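Putative oxidoreductase (Salmonella enterica subsp. enterica serovar Typhimurium, PDB 3NX4) binds NADP and probably works as an NADPH-dependent acryloyl-CoA reductase of the medium-chain dehydrogenase/reductase family. Local coordinates at residues A[134-139]-A[279-284]. Numbering follows the deposited sequence.
Sequences CVMALE and WARLVK
The CA atoms nearest each other across the helical segments 134-139 and 279-284, those of M136 and R281, are still 9.3 Å apart, so long side chains have to bridge the gap. E139 and R281 do so from opposite directions. The glutamate is extended beyond CG, whereas the arginine is bent at chi2 (-76°) and chi3 (-53°), which swings its guanidinium end-on to the carboxylate. R281 NH1 donates to E139 OE1 at 2.8 Å, and R281 NH2 to E139 OE2 at 2.9 Å. One nitrogen to each oxygen makes the salt bridge bidentate; the two planes lie nearly flush, 18° apart, and both oxygens, in the guanidinium plane, accept on their syn lone pairs. R281 NE makes a second salt bridge, to D285, so carboxylates on both helices hold the guanidinium and limit its rotation. M136, a buried selenomethionine beside this partly exposed pair, brings CG to 4.2 Å from R281 NH1, obliquely to the guanidinium, and also packs on R274, E277 and A278; its side chain is about 13 Å from the bound NADP. The interhelical Glu-Arg bridge thus ties helix 118-140, which packs through C134, A137 and L138 on strand 235-239 of the Rossmann-type sheet, to helix 272-285 in this medium-chain dehydrogenase/reductase fold.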
ATOM      1  N   CYS A 134      13.475   0.111  -0.569  1.00 23.72           N
ATOM      2  CA  CYS A 134      12.430   1.141  -0.638  1.00 25.92           C
ATOM      3  C   CYS A 134      12.464   1.855  -1.972  1.00 25.02           C
ATOM      4  O   CYS A 134      11.435   2.093  -2.585  1.00 24.19           O
ATOM      5  CB  CYS A 134      12.587   2.170   0.484  1.00 28.42           C
ATOM      6  SG  CYS A 134      12.201   1.533   2.119  1.00 28.79           S
ATOM      7  N   VAL A 135      13.660   2.191  -2.430  1.00 20.40           N
ATOM      8  CA  VAL A 135      13.807   2.788  -3.747  1.00 23.00           C
ATOM      9  C   VAL A 135      13.260   1.841  -4.833  1.00 27.01           C
ATOM     10  O   VAL A 135      12.581   2.265  -5.768  1.00 25.36           O
ATOM     11  CB  VAL A 135      15.279   3.139  -4.006  1.00 21.82           C
ATOM     12  CG1 VAL A 135      15.497   3.512  -5.461  1.00 24.09           C
ATOM     13  CG2 VAL A 135      15.718   4.282  -3.054  1.00 20.07           C
HETATM   14  N   MSE A 136      13.534   0.550  -4.698  1.00 23.70           N
HETATM   15  CA  MSE A 136      13.047  -0.409  -5.686  1.00 22.57           C
HETATM   16  C   MSE A 136      11.511  -0.508  -5.693  1.00 20.32           C
HETATM   17  O   MSE A 136      10.889  -0.696  -6.745  1.00 26.47           O
HETATM   18  CB  MSE A 136      13.709  -1.769  -5.455  1.00 26.84           C
HETATM   19  CG  MSE A 136      15.170  -1.778  -5.894  1.00 26.11           C
HETATM   20 SE   MSE A 136      16.150  -3.374  -5.257  0.75 34.42          SE
HETATM   21  CE  MSE A 136      15.102  -4.760  -6.092  1.00 35.68           C
ATOM     22  N   ALA A 137      10.905  -0.359  -4.520  1.00 21.15           N
ATOM     23  CA  ALA A 137       9.447  -0.310  -4.401  1.00 22.98           C
ATOM     24  C   ALA A 137       8.856   0.885  -5.150  1.00 25.22           C
ATOM     25  O   ALA A 137       7.848   0.754  -5.846  1.00 25.35           O
ATOM     26  CB  ALA A 137       9.033  -0.274  -2.933  1.00 22.10           C
ATOM     27  N   LEU A 138       9.471   2.054  -5.007  1.00 24.43           N
ATOM     28  CA  LEU A 138       9.015   3.223  -5.754  1.00 22.42           C
ATOM     29  C   LEU A 138       9.110   2.959  -7.251  1.00 21.74           C
ATOM     30  O   LEU A 138       8.197   3.290  -8.013  1.00 20.80           O
ATOM     31  CB  LEU A 138       9.845   4.460  -5.384  1.00 24.68           C
ATOM     32  CG  LEU A 138       9.726   4.966  -3.946  1.00 26.42           C
ATOM     33  CD1 LEU A 138      10.468   6.297  -3.797  1.00 22.05           C
ATOM     34  CD2 LEU A 138       8.278   5.140  -3.536  1.00 23.86           C
ATOM     35  N   GLU A 139      10.224   2.360  -7.673  1.00 24.67           N
ATOM     36  CA  GLU A 139      10.396   1.978  -9.072  1.00 24.72           C
ATOM     37  C   GLU A 139       9.323   0.980  -9.549  1.00 22.92           C
ATOM     38  O   GLU A 139       8.773   1.128 -10.649  1.00 27.04           O
ATOM     39  CB  GLU A 139      11.804   1.411  -9.308  1.00 27.26           C
ATOM     40  CG  GLU A 139      12.890   2.450  -9.184  1.00 23.40           C
ATOM     41  CD  GLU A 139      14.302   1.872  -9.237  1.00 33.17           C
ATOM     42  OE1 GLU A 139      14.462   0.630  -9.153  1.00 30.62           O
ATOM     43  OE2 GLU A 139      15.256   2.670  -9.371  1.00 30.02           O
ATOM     44  N   TRP A 279      21.770  -5.650  -3.503  1.00 27.43           N
ATOM     45  CA  TRP A 279      23.210  -5.455  -3.304  1.00 32.13           C
ATOM     46  C   TRP A 279      23.889  -4.989  -4.591  1.00 28.33           C
ATOM     47  O   TRP A 279      24.668  -4.048  -4.585  1.00 31.73           O
ATOM     48  CB  TRP A 279      23.885  -6.716  -2.728  1.00 32.42           C
ATOM     49  CG  TRP A 279      23.609  -6.866  -1.268  1.00 28.46           C
ATOM     50  CD1 TRP A 279      22.789  -7.788  -0.679  1.00 31.46           C
ATOM     51  CD2 TRP A 279      24.100  -6.025  -0.208  1.00 27.84           C
ATOM     52  NE1 TRP A 279      22.760  -7.590   0.682  1.00 29.08           N
ATOM     53  CE2 TRP A 279      23.548  -6.510   0.997  1.00 26.72           C
ATOM     54  CE3 TRP A 279      24.965  -4.923  -0.160  1.00 25.33           C
ATOM     55  CZ2 TRP A 279      23.834  -5.936   2.235  1.00 27.07           C
ATOM     56  CZ3 TRP A 279      25.250  -4.343   1.083  1.00 28.15           C
ATOM     57  CH2 TRP A 279      24.683  -4.853   2.260  1.00 30.42           C
ATOM     58  N   ALA A 280      23.568  -5.641  -5.700  1.00 32.47           N
ATOM     59  CA  ALA A 280      24.099  -5.213  -6.986  1.00 29.49           C
ATOM     60  C   ALA A 280      23.745  -3.744  -7.286  1.00 30.87           C
ATOM     61  O   ALA A 280      24.577  -2.999  -7.794  1.00 33.28           O
ATOM     62  CB  ALA A 280      23.594  -6.128  -8.093  1.00 31.77           C
ATOM     63  N   ARG A 281      22.518  -3.330  -6.971  1.00 25.32           N
ATOM     64  CA  ARG A 281      22.094  -1.942  -7.229  1.00 26.65           C
ATOM     65  C   ARG A 281      22.840  -0.950  -6.330  1.00 32.81           C
ATOM     66  O   ARG A 281      23.235   0.131  -6.772  1.00 33.06           O
ATOM     67  CB  ARG A 281      20.575  -1.769  -7.046  1.00 22.37           C
ATOM     68  CG  ARG A 281      19.704  -2.354  -8.192  1.00 24.65           C
ATOM     69  CD  ARG A 281      19.721  -1.483  -9.445  1.00 30.52           C
ATOM     70  NE  ARG A 281      19.379  -0.078  -9.174  1.00 30.94           N
ATOM     71  CZ  ARG A 281      18.140   0.410  -9.158  1.00 32.33           C
ATOM     72  NH1 ARG A 281      17.111  -0.388  -9.404  1.00 27.25           N
ATOM     73  NH2 ARG A 281      17.927   1.705  -8.905  1.00 28.55           N
ATOM     74  N   LEU A 282      23.020  -1.318  -5.067  1.00 28.81           N
ATOM     75  CA  LEU A 282      23.782  -0.493  -4.137  1.00 30.95           C
ATOM     76  C   LEU A 282      25.201  -0.226  -4.649  1.00 34.36           C
ATOM     77  O   LEU A 282      25.670   0.909  -4.641  1.00 29.08           O
ATOM     78  CB  LEU A 282      23.829  -1.154  -2.754  1.00 30.15           C
ATOM     79  CG  LEU A 282      22.533  -1.012  -1.940  1.00 24.84           C
ATOM     80  CD1 LEU A 282      22.504  -2.068  -0.852  1.00 28.59           C
ATOM     81  CD2 LEU A 282      22.405   0.402  -1.344  1.00 26.34           C
ATOM     82  N   VAL A 283      25.881  -1.269  -5.101  1.00 35.04           N
ATOM     83  CA  VAL A 283      27.233  -1.084  -5.603  1.00 38.67           C
ATOM     84  C   VAL A 283      27.212  -0.073  -6.745  1.00 36.27           C
ATOM     85  O   VAL A 283      28.101   0.764  -6.872  1.00 35.38           O
ATOM     86  CB  VAL A 283      27.852  -2.415  -6.061  1.00 42.05           C
ATOM     87  CG1 VAL A 283      29.185  -2.168  -6.748  1.00 44.16           C
ATOM     88  CG2 VAL A 283      28.021  -3.340  -4.864  1.00 36.38           C
ATOM     89  N   LYS A 284      26.170  -0.139  -7.561  1.00 32.90           N
ATOM     90  CA  LYS A 284      26.059   0.745  -8.712  1.00 39.43           C
ATOM     91  C   LYS A 284      25.623   2.163  -8.344  1.00 39.74           C
ATOM     92  O   LYS A 284      26.127   3.134  -8.909  1.00 35.79           O
ATOM     93  CB  LYS A 284      25.093   0.144  -9.741  1.00 51.16           C
ATOM     94  CG  LYS A 284      24.869   1.006 -10.972  1.00 60.71           C
ATOM     95  CD  LYS A 284      23.916   0.335 -11.958  1.00 68.86           C
ATOM     96  CE  LYS A 284      22.495   0.211 -11.395  1.00 71.09           C
ATOM     97  NZ  LYS A 284      21.722   1.495 -11.407  1.00 63.11           N
TER